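Local coordinates for glycosyl transferase (Staphylococcus aureus, PDB 5U02), which belongs to the TarS family of glycosyl transferases and is modelled here as a linker domain followed by two beta-rich domains of the E-set kind, at residues 168-172 / 194-198; 177-182 / 207-213; 253-257 / 269-274. All blocks are in the same frame, centred on the assembly; numbering follows the deposited sequence.

Contact 1. Residues 168-172 / 194-198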
loop_
_atom_site.group_PDB
_atom_site.type_symbol
_atom_site.label_atom_id
_atom_site.label_comp_id
_atom_site.label_asym_id
_atom_site.label_seq_id
_atom_site.Cartn_x
_atom_site.Cartn_y
_atom_site.Cartn_z
ATOM N N ASP A 168 -7.709 6.708 2.991
ATOM C CA ASP A 168 -6.864 6.084 1.985
ATOM C C ASP A 168 -7.269 6.582 0.606
ATOM O O ASP A 168 -8.428 6.944 0.376
ATOM C CB ASP A 168 -6.965 4.556 2.031
ATOM C CG ASP A 168 -6.572 3.981 3.378
ATOM O OD1 ASP A 168 -5.861 4.665 4.142
ATOM O OD2 ASP A 168 -6.975 2.836 3.669
ATOM N N VAL A 169 -6.305 6.605 -0.311
ATOM C CA VAL A 169 -6.543 7.033 -1.682
ATOM C C VAL A 169 -5.915 6.022 -2.629
ATOM O O VAL A 169 -4.849 5.462 -2.346
ATOM C CB VAL A 169 -5.999 8.456 -1.958
ATOM C CG1 VAL A 169 -6.546 9.453 -0.942
ATOM C CG2 VAL A 169 -4.484 8.477 -1.965
ATOM N N ARG A 170 -6.597 5.769 -3.742
ATOM C CA ARG A 170 -6.068 4.969 -4.834
ATOM C C ARG A 170 -6.413 5.669 -6.136
ATOM O O ARG A 170 -7.385 6.425 -6.207
ATOM C CB ARG A 170 -6.642 3.542 -4.857
ATOM C CG ARG A 170 -6.437 2.748 -3.587
ATOM C CD ARG A 170 -6.712 1.264 -3.812
ATOM N NE ARG A 170 -8.127 0.962 -4.018
ATOM C CZ ARG A 170 -8.583 -0.246 -4.347
ATOM N NH1 ARG A 170 -7.731 -1.253 -4.511
ATOM N NH2 ARG A 170 -9.886 -0.452 -4.513
ATOM N N LEU A 171 -5.614 5.416 -7.165
ATOM C CA LEU A 171 -5.921 5.906 -8.500
ATOM C C LEU A 171 -6.744 4.854 -9.230
ATOM O O LEU A 171 -6.366 3.680 -9.270
ATOM C CB LEU A 171 -4.644 6.224 -9.276
ATOM C CG LEU A 171 -4.871 7.023 -10.556
ATOM C CD1 LEU A 171 -5.619 8.294 -10.228
ATOM C CD2 LEU A 171 -3.552 7.357 -11.217
ATOM N N LYS A 172 -7.867 5.270 -9.802
ATOM C CA LYS A 172 -8.801 4.350 -10.431
ATOM C C LYS A 172 -8.881 4.625 -11.924
ATOM O O LYS A 172 -9.139 5.759 -12.339
ATOM C CB LYS A 172 -10.188 4.467 -9.801
ATOM C CG LYS A 172 -11.219 3.525 -10.383
ATOM C CD LYS A 172 -12.551 3.717 -9.680
ATOM C CE LYS A 172 -13.613 2.793 -10.220
ATOM N NZ LYS A 172 -14.900 3.072 -9.548
ATOM N N TYR A 194 -0.638 13.778 -3.789
ATOM C CA TYR A 194 -0.583 12.325 -3.895
ATOM C C TYR A 194 -0.043 11.926 -5.266
ATOM O O TYR A 194 -0.648 12.251 -6.294
ATOM C CB TYR A 194 -1.968 11.726 -3.642
ATOM C CG TYR A 194 -2.431 11.918 -2.209
ATOM C CD1 TYR A 194 -3.042 13.101 -1.803
ATOM C CD2 TYR A 194 -2.213 10.933 -1.255
ATOM C CE1 TYR A 194 -3.446 13.283 -0.492
ATOM C CE2 TYR A 194 -2.611 11.101 0.054
ATOM C CZ TYR A 194 -3.227 12.279 0.429
ATOM O OH TYR A 194 -3.630 12.470 1.729
ATOM N N ARG A 195 1.084 11.210 -5.274
ATOM C CA ARG A 195 1.808 10.862 -6.490
ATOM C C ARG A 195 1.650 9.380 -6.799
ATOM O O ARG A 195 1.874 8.534 -5.930
ATOM C CB ARG A 195 3.292 11.209 -6.354
ATOM C CG ARG A 195 4.173 10.645 -7.459
ATOM C CD ARG A 195 5.601 11.107 -7.268
ATOM N NE ARG A 195 5.697 12.555 -7.395
ATOM C CZ ARG A 195 6.411 13.175 -8.325
ATOM N NH1 ARG A 195 7.121 12.467 -9.195
ATOM N NH2 ARG A 195 6.431 14.499 -8.367
ATOM N N PHE A 196 1.291 9.073 -8.042
ATOM C CA PHE A 196 1.075 7.703 -8.487
ATOM C C PHE A 196 2.009 7.406 -9.651
ATOM O O PHE A 196 2.014 8.138 -10.649
ATOM C CB PHE A 196 -0.384 7.480 -8.895
ATOM C CG PHE A 196 -1.368 7.660 -7.773
ATOM C CD1 PHE A 196 -1.854 8.921 -7.442
ATOM C CD2 PHE A 196 -1.789 6.567 -7.033
ATOM C CE1 PHE A 196 -2.761 9.082 -6.399
ATOM C CE2 PHE A 196 -2.685 6.715 -5.995
ATOM C CZ PHE A 196 -3.174 7.973 -5.675
ATOM N N ASN A 197 2.811 6.344 -9.513
ATOM C CA ASN A 197 3.604 5.794 -10.607
ATOM C C ASN A 197 2.819 4.635 -11.206
ATOM O O ASN A 197 2.643 3.601 -10.555
ATOM C CB ASN A 197 4.972 5.317 -10.122
ATOM C CG ASN A 197 5.803 6.429 -9.510
ATOM O OD1 ASN A 197 5.735 7.578 -9.935
ATOM N ND2 ASN A 197 6.593 6.085 -8.501
ATOM N N ILE A 198 2.341 4.811 -12.434
ATOM C CA ILE A 198 1.599 3.782 -13.156
ATOM C C ILE A 198 2.573 3.126 -14.125
ATOM O O ILE A 198 2.825 3.646 -15.217
ATOM C CB ILE A 198 0.396 4.359 -13.902
ATOM C CG1 ILE A 198 -0.532 5.119 -12.960
ATOM C CG2 ILE A 198 -0.362 3.254 -14.610
ATOM C CD1 ILE A 198 -1.493 5.993 -13.709
#

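Contact 2. Residues 177-182 / 207-213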
loop_
_atom_site.group_PDB
_atom_site.type_symbol
_atom_site.label_atom_id
_atom_site.label_comp_id
_atom_site.label_asym_id
_atom_site.label_seq_id
_atom_site.Cartn_x
_atom_site.Cartn_y
_atom_site.Cartn_z
ATOM N N ASN A 177 -17.497 1.961 -20.372
ATOM C CA ASN A 177 -18.698 1.159 -20.160
ATOM C C ASN A 177 -18.806 0.620 -18.737
ATOM O O ASN A 177 -19.627 -0.267 -18.492
ATOM C CB ASN A 177 -18.752 0.001 -21.165
ATOM C CG ASN A 177 -17.601 -0.989 -21.001
ATOM O OD1 ASN A 177 -16.836 -0.939 -20.033
ATOM N ND2 ASN A 177 -17.480 -1.901 -21.956
ATOM N N LYS A 178 -17.980 1.113 -17.812
ATOM C CA LYS A 178 -17.971 0.723 -16.404
ATOM C C LYS A 178 -17.672 -0.759 -16.182
ATOM O O LYS A 178 -17.745 -1.231 -15.042
ATOM C CB LYS A 178 -19.296 1.082 -15.711
ATOM C CG LYS A 178 -19.859 2.442 -16.082
ATOM C CD LYS A 178 -19.170 3.549 -15.310
ATOM C CE LYS A 178 -19.251 4.873 -16.053
ATOM N NZ LYS A 178 -18.418 5.913 -15.394
ATOM N N LYS A 179 -17.319 -1.514 -17.229
ATOM C CA LYS A 179 -17.184 -2.960 -17.067
ATOM C C LYS A 179 -15.862 -3.349 -16.418
ATOM O O LYS A 179 -15.814 -4.298 -15.625
ATOM C CB LYS A 179 -17.342 -3.669 -18.415
ATOM C CG LYS A 179 -18.739 -3.555 -19.017
ATOM C CD LYS A 179 -19.191 -4.870 -19.632
ATOM C CE LYS A 179 -20.643 -4.803 -20.095
ATOM N NZ LYS A 179 -20.774 -4.069 -21.384
ATOM N N HIS A 180 -14.783 -2.648 -16.733
ATOM C CA HIS A 180 -13.470 -3.035 -16.250
ATOM C C HIS A 180 -12.812 -1.887 -15.498
ATOM O O HIS A 180 -13.132 -0.709 -15.697
ATOM C CB HIS A 180 -12.582 -3.516 -17.397
ATOM C CG HIS A 180 -13.169 -4.657 -18.169
ATOM N ND1 HIS A 180 -13.912 -4.476 -19.318
ATOM C CD2 HIS A 180 -13.140 -5.994 -17.944
ATOM C CE1 HIS A 180 -14.307 -5.653 -19.768
ATOM N NE2 HIS A 180 -13.855 -6.591 -18.954
ATOM N N THR A 181 -11.870 -2.257 -14.635
ATOM C CA THR A 181 -11.378 -1.352 -13.616
ATOM C C THR A 181 -9.909 -1.655 -13.356
ATOM O O THR A 181 -9.468 -2.799 -13.484
ATOM C CB THR A 181 -12.247 -1.493 -12.355
ATOM O OG1 THR A 181 -12.577 -0.201 -11.829
ATOM C CG2 THR A 181 -11.564 -2.341 -11.296
ATOM N N MET A 182 -9.145 -0.615 -13.037
ATOM C CA MET A 182 -7.768 -0.769 -12.593
ATOM C C MET A 182 -7.546 0.160 -11.415
ATOM O O MET A 182 -8.012 1.302 -11.430
ATOM C CB MET A 182 -6.749 -0.456 -13.703
ATOM C CG MET A 182 -6.705 -1.471 -14.844
ATOM S SD MET A 182 -5.287 -1.205 -15.935
ATOM C CE MET A 182 -6.103 -0.713 -17.448
ATOM N N LEU A 207 -5.046 -3.359 -20.201
ATOM C CA LEU A 207 -5.486 -2.309 -21.118
ATOM C C LEU A 207 -6.253 -2.793 -22.347
ATOM O O LEU A 207 -7.203 -2.098 -22.747
ATOM C CB LEU A 207 -4.271 -1.487 -21.568
ATOM C CG LEU A 207 -3.745 -0.403 -20.633
ATOM C CD1 LEU A 207 -2.381 0.065 -21.111
ATOM C CD2 LEU A 207 -4.719 0.752 -20.578
ATOM N N PRO A 208 -5.898 -3.902 -23.011
ATOM C CA PRO A 208 -6.595 -4.258 -24.262
ATOM C C PRO A 208 -8.083 -4.503 -24.112
ATOM O O PRO A 208 -8.779 -4.566 -25.134
ATOM C CB PRO A 208 -5.891 -5.546 -24.711
ATOM C CG PRO A 208 -4.618 -5.548 -24.019
ATOM C CD PRO A 208 -4.798 -4.840 -22.728
ATOM N N LYS A 209 -8.590 -4.656 -22.889
ATOM C CA LYS A 209 -9.992 -5.012 -22.711
ATOM C C LYS A 209 -10.925 -3.923 -23.212
ATOM O O LYS A 209 -12.034 -4.221 -23.670
ATOM C CB LYS A 209 -10.273 -5.303 -21.240
ATOM C CG LYS A 209 -9.431 -6.419 -20.666
ATOM C CD LYS A 209 -9.518 -6.424 -19.150
ATOM C CE LYS A 209 -8.827 -7.643 -18.564
ATOM N NZ LYS A 209 -8.989 -7.693 -17.091
ATOM N N GLU A 210 -10.514 -2.661 -23.116
ATOM C CA GLU A 210 -11.350 -1.547 -23.539
ATOM C C GLU A 210 -10.470 -0.448 -24.116
ATOM O O GLU A 210 -9.266 -0.385 -23.860
ATOM C CB GLU A 210 -12.197 -0.990 -22.383
ATOM C CG GLU A 210 -13.022 -2.027 -21.626
ATOM C CD GLU A 210 -14.287 -2.419 -22.359
ATOM O OE1 GLU A 210 -14.807 -1.591 -23.141
ATOM O OE2 GLU A 210 -14.761 -3.556 -22.149
ATOM N N LYS A 211 -11.092 0.429 -24.900
ATOM C CA LYS A 211 -10.339 1.499 -25.543
ATOM C C LYS A 211 -10.261 2.740 -24.665
ATOM O O LYS A 211 -9.223 3.407 -24.629
ATOM C CB LYS A 211 -10.961 1.849 -26.896
ATOM C CG LYS A 211 -11.016 0.689 -27.882
ATOM C CD LYS A 211 -10.482 1.084 -29.252
ATOM C CE LYS A 211 -11.535 1.842 -30.039
ATOM N NZ LYS A 211 -11.230 1.915 -31.500
ATOM N N ILE A 212 -11.340 3.063 -23.953
ATOM C CA ILE A 212 -11.439 4.298 -23.182
ATOM C C ILE A 212 -11.331 3.967 -21.700
ATOM O O ILE A 212 -12.129 3.187 -21.167
ATOM C CB ILE A 212 -12.751 5.041 -23.481
ATOM C CG1 ILE A 212 -12.844 5.381 -24.971
ATOM C CG2 ILE A 212 -12.836 6.302 -22.642
ATOM C CD1 ILE A 212 -14.212 5.925 -25.388
ATOM N N TRP A 213 -10.353 4.579 -21.031
ATOM C CA TRP A 213 -10.139 4.425 -19.597
ATOM C C TRP A 213 -10.208 5.809 -18.964
ATOM O O TRP A 213 -9.358 6.662 -19.236
ATOM C CB TRP A 213 -8.796 3.752 -19.306
ATOM C CG TRP A 213 -8.679 2.358 -19.861
ATOM C CD1 TRP A 213 -8.227 2.006 -21.101
ATOM C CD2 TRP A 213 -9.023 1.132 -19.195
ATOM N NE1 TRP A 213 -8.268 0.639 -21.247
ATOM C CE2 TRP A 213 -8.751 0.081 -20.092
ATOM C CE3 TRP A 213 -9.531 0.825 -17.929
ATOM C CZ2 TRP A 213 -8.968 -1.254 -19.764
ATOM C CZ3 TRP A 213 -9.751 -0.507 -17.607
ATOM C CH2 TRP A 213 -9.469 -1.527 -18.520
#

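Contact 3. Residues 253-257 / 269-274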
loop_
_atom_site.group_PDB
_atom_site.type_symbol
_atom_site.label_atom_id
_atom_site.label_comp_id
_atom_site.label_asym_id
_atom_site.label_seq_id
_atom_site.Cartn_x
_atom_site.Cartn_y
_atom_site.Cartn_z
ATOM N N PHE A 253 1.600 -3.671 -31.829
ATOM C CA PHE A 253 1.919 -2.336 -31.348
ATOM C C PHE A 253 0.648 -1.540 -31.091
ATOM O O PHE A 253 -0.340 -1.668 -31.820
ATOM C CB PHE A 253 2.810 -1.600 -32.344
ATOM C CG PHE A 253 4.231 -2.071 -32.331
ATOM C CD1 PHE A 253 5.152 -1.502 -31.467
ATOM C CD2 PHE A 253 4.643 -3.095 -33.168
ATOM C CE1 PHE A 253 6.459 -1.935 -31.446
ATOM C CE2 PHE A 253 5.951 -3.532 -33.152
ATOM C CZ PHE A 253 6.860 -2.952 -32.288
ATOM N N TYR A 254 0.690 -0.718 -30.043
ATOM C CA TYR A 254 -0.436 0.102 -29.628
ATOM C C TYR A 254 0.074 1.473 -29.223
ATOM O O TYR A 254 1.261 1.658 -28.934
ATOM C CB TYR A 254 -1.195 -0.513 -28.444
ATOM C CG TYR A 254 -1.725 -1.914 -28.679
ATOM C CD1 TYR A 254 -0.892 -3.019 -28.576
ATOM C CD2 TYR A 254 -3.068 -2.130 -28.962
ATOM C CE1 TYR A 254 -1.376 -4.303 -28.776
ATOM C CE2 TYR A 254 -3.560 -3.409 -29.160
ATOM C CZ TYR A 254 -2.709 -4.489 -29.068
ATOM O OH TYR A 254 -3.191 -5.758 -29.265
ATOM N N ARG A 255 -0.840 2.438 -29.202
ATOM C CA ARG A 255 -0.572 3.743 -28.623
ATOM C C ARG A 255 -1.470 3.939 -27.411
ATOM O O ARG A 255 -2.631 3.514 -27.411
ATOM C CB ARG A 255 -0.777 4.882 -29.637
ATOM C CG ARG A 255 -2.183 5.016 -30.227
ATOM C CD ARG A 255 -2.270 6.288 -31.071
ATOM N NE ARG A 255 -3.471 6.369 -31.902
ATOM C CZ ARG A 255 -4.572 7.032 -31.562
ATOM N NH1 ARG A 255 -4.628 7.667 -30.398
ATOM N NH2 ARG A 255 -5.618 7.066 -32.380
ATOM N N LEU A 256 -0.905 4.542 -26.366
ATOM C CA LEU A 256 -1.646 4.986 -25.191
ATOM C C LEU A 256 -1.636 6.507 -25.239
ATOM O O LEU A 256 -0.568 7.127 -25.172
ATOM C CB LEU A 256 -1.022 4.457 -23.900
ATOM C CG LEU A 256 -1.708 4.758 -22.567
ATOM C CD1 LEU A 256 -3.106 4.191 -22.576
ATOM C CD2 LEU A 256 -0.922 4.191 -21.383
ATOM N N THR A 257 -2.813 7.103 -25.385
ATOM C CA THR A 257 -2.937 8.537 -25.649
ATOM C C THR A 257 -3.752 9.198 -24.552
ATOM O O THR A 257 -4.978 8.987 -24.486
ATOM C CB THR A 257 -3.596 8.779 -27.010
ATOM O OG1 THR A 257 -2.860 8.097 -28.034
ATOM C CG2 THR A 257 -3.643 10.270 -27.334
ATOM N N LEU A 269 -7.621 7.950 -20.851
ATOM C CA LEU A 269 -6.567 7.266 -21.591
ATOM C C LEU A 269 -7.184 6.475 -22.736
ATOM O O LEU A 269 -8.071 5.643 -22.515
ATOM C CB LEU A 269 -5.763 6.335 -20.679
ATOM C CG LEU A 269 -5.268 6.965 -19.373
ATOM C CD1 LEU A 269 -4.446 5.976 -18.562
ATOM C CD2 LEU A 269 -4.464 8.222 -19.657
ATOM N N TYR A 270 -6.707 6.729 -23.952
ATOM C CA TYR A 270 -7.175 6.039 -25.148
ATOM C C TYR A 270 -6.130 5.012 -25.565
ATOM O O TYR A 270 -4.961 5.361 -25.776
ATOM C CB TYR A 270 -7.443 7.038 -26.275
ATOM C CG TYR A 270 -8.181 6.475 -27.468
ATOM C CD1 TYR A 270 -9.552 6.260 -27.423
ATOM C CD2 TYR A 270 -7.512 6.188 -28.652
ATOM C CE1 TYR A 270 -10.235 5.755 -28.522
ATOM C CE2 TYR A 270 -8.186 5.681 -29.754
ATOM C CZ TYR A 270 -9.541 5.470 -29.681
ATOM O OH TYR A 270 -10.206 4.971 -30.774
ATOM N N PHE A 271 -6.555 3.755 -25.687
ATOM C CA PHE A 271 -5.688 2.632 -26.031
ATOM C C PHE A 271 -6.204 1.986 -27.311
ATOM O O PHE A 271 -7.344 1.507 -27.351
ATOM C CB PHE A 271 -5.647 1.614 -24.887
ATOM C CG PHE A 271 -4.697 0.473 -25.117
ATOM C CD1 PHE A 271 -3.336 0.643 -24.934
ATOM C CD2 PHE A 271 -5.168 -0.775 -25.504
ATOM C CE1 PHE A 271 -2.456 -0.407 -25.142
ATOM C CE2 PHE A 271 -4.294 -1.834 -25.712
ATOM C CZ PHE A 271 -2.936 -1.652 -25.529
ATOM N N THR A 272 -5.373 1.977 -28.354
ATOM C CA THR A 272 -5.794 1.434 -29.638
ATOM C C THR A 272 -4.580 0.951 -30.423
ATOM O O THR A 272 -3.446 1.385 -30.194
ATOM C CB THR A 272 -6.580 2.465 -30.458
ATOM O OG1 THR A 272 -7.270 1.794 -31.518
ATOM C CG2 THR A 272 -5.644 3.506 -31.054
ATOM N N ALA A 273 -4.839 0.043 -31.361
ATOM C CA ALA A 273 -3.785 -0.555 -32.168
ATOM C C ALA A 273 -3.234 0.437 -33.186
ATOM O O ALA A 273 -3.921 1.364 -33.621
ATOM C CB ALA A 273 -4.310 -1.793 -32.896
ATOM N N ILE A 274 -1.973 0.232 -33.564
ATOM C CA ILE A 274 -1.327 0.998 -34.621
ATOM C C ILE A 274 -0.498 0.042 -35.466
ATOM O O ILE A 274 -0.254 -1.108 -35.094
ATOM C CB ILE A 274 -0.420 2.128 -34.083
ATOM C CG1 ILE A 274 0.740 1.544 -33.276
ATOM C CG2 ILE A 274 -1.210 3.128 -33.246
ATOM C CD1 ILE A 274 1.760 2.566 -32.872
HETATM O O HOH W 1 0.805 -3.582 -34.788
#

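Contact 1. Residues 168-172 / 194-198
R170, whose carbonyl carbon touches F196 CE2 at 3.9 Å, starts its side chain away from segment 194-198, and a cluster of partners grips its guanidinium: NE forms a salt bridge with E218, NH2 another with E164 of the third subunit, and Y183 adds a cation-pi contact. The neighbours V169 and L171 turn the other way, into an apolar layer with no hydrogen bond between the two segments. L171 lies against the F196 ring: its CB sits over one face, 3.8 Å from the ring centroid and 18° off the normal, displaced toward the rim on the CD2 side. The backbone N of L171 also comes within 3.4 Å of F196 CE2, so the ring packs against main chain as well as side chain. With CG of L171 turned anti to its own N (chi1 -167°), the branch is carried past the ring, and L171 CD2 meets the methyl I198 CD1 at 3.5 Å, the two chains crossing at about a right angle. Segments 168-172 and 194-198 are facing strands whose segment axes approach to 8.4 Å and cross at -40°, consistent with the two layers of a curled antiparallel sheet, as in E-set sandwiches; strand 181-190 pairs with both. Farther along, V169 CG2 reaches the Y194 ring at CD2 (3.4 Å), with CG1 over one face of that ring. The same V169 CG2 methyl lies 4.0 Å from F196 CZ, touching both aromatic side chains. The hydroxyl of Y194 is hydrogen-bonded to that of Y167, which satisfies the polar end of an otherwise buried side chain, while R195 and N197, alternating with the inward residues, meet the second subunit instead.

Contact 2. Residues 177-182 / 207-213
The methyl CE of M182 sits almost squarely over the six-membered ring of W213, 3.5 Å from its centroid and only 5° off the normal, while SD stands farther above the same face. A bend at chi3 (-114°) folds the methyl down onto the indole, where M182 CE also meets L207 CD2 at 3.7 Å. E210 CB lies over the opposite face of W213, which is thus sandwiched. W213 NE1 donates to L207 O (3.3 Å), in the ring plane and on a carbonyl lone pair, with a second, weak bond to E210 O; both help fix the indole. Nearer the surface, K209 CB stands over the centre of the H180 ring, 4.2 Å from the centroid. N177 ND2 donates to E210 OE2 (3.2 Å, 161°), approaching from above the carboxylate plane. N177 OD1 in turn accepts from K179 N (2.9 Å) and is hydrogen-bonded to S175, which steadies the amide. M182 and H180 also pack on the third subunit. A Met-aromatic contact between the starts of strands 181-190 and 212-221 thus stands beside an Asx turn, N177 to K179, in the loop of the beta hairpin 168-175/181-190; the N177 side chain ties that turn to E210.

Contact 3. Residues 253-257 / 269-274
The rings of Y254 and F271 lie nearly parallel, their planes 13° apart, but are slid so far, with centroids 4.7 Å from each other, that they barely overlap. F271 CZ comes over one face of Y254, 3.4 Å from Y254 CG, rather than over the ring centre. The two residues sit diagonally, since Y254 faces A273 and F271 faces L256 in non-hydrogen-bonded pairs; L256 CD1 meets the edge of the F271 ring. On the other face of the sheet R255 is the central group. It lies beside T272, both side chains pointing the same way, so that T272 CG2 packs under one guanidinium face, 3.7 Å from R255 NE. I274 CG2 touches the aliphatic part of R255 at CG (3.7 Å). Y270 approaches from the other side along its strand, its ring tilted 32° to the guanidinium and reached obliquely by R255 NH1. The torsion chi1 of 60° sets R255 CG between the backbone N and carbonyl carbon, and the extended chain beyond brings R255 NH1 to T257 OG1 (3.0 Å), exactly in the guanidinium plane. T257 OG1 is also bonded to S244. These strands form the beta hairpin 252-260/267-274 of the E-set-type domain. In its hydrogen-bonded pairs, R255 N reaches T272 O at 3.0 Å, nearly in line with the carbonyl bond, and T257 N reaches Y270 O at 2.8 Å. Toward the F253 end, I274 N still bonds to F253 O, and a water joins F253 N to I274 O, 2.7 Å from the latter. Strand 245-249 flanks the hairpin beside 252-260, where F253 stacks on H248. The R255 side chain lies next to a bound imidazole, probably from the crystallisation liquor, and its NH2 is close to that of R297.

Overall arrangement
All three contacts belong to one curled antiparallel sheet, but they use it differently. Contact 1 is buried, about 10 Å from the chain centre to its own centre, and joins facing strands mainly by apolar side chains, with no hydrogen bond across it. Contacts 2 and 3, partly buried and farther out, mix apolar packing with polar bonds. Contact 3 pairs neighbouring strands through their backbones, whereas contact 2 joins loop and strand-end residues through side chains. Strands 168-175 and 181-190 connect contacts 1 and 2, where K172 CE packs on T181 OG1 at 3.6 Å. Contacts 2 and 3 adjoin through W213 O and L269 N, 2.7 Å apart. Other subunits touch contacts 1 and 2; none touches contact 3.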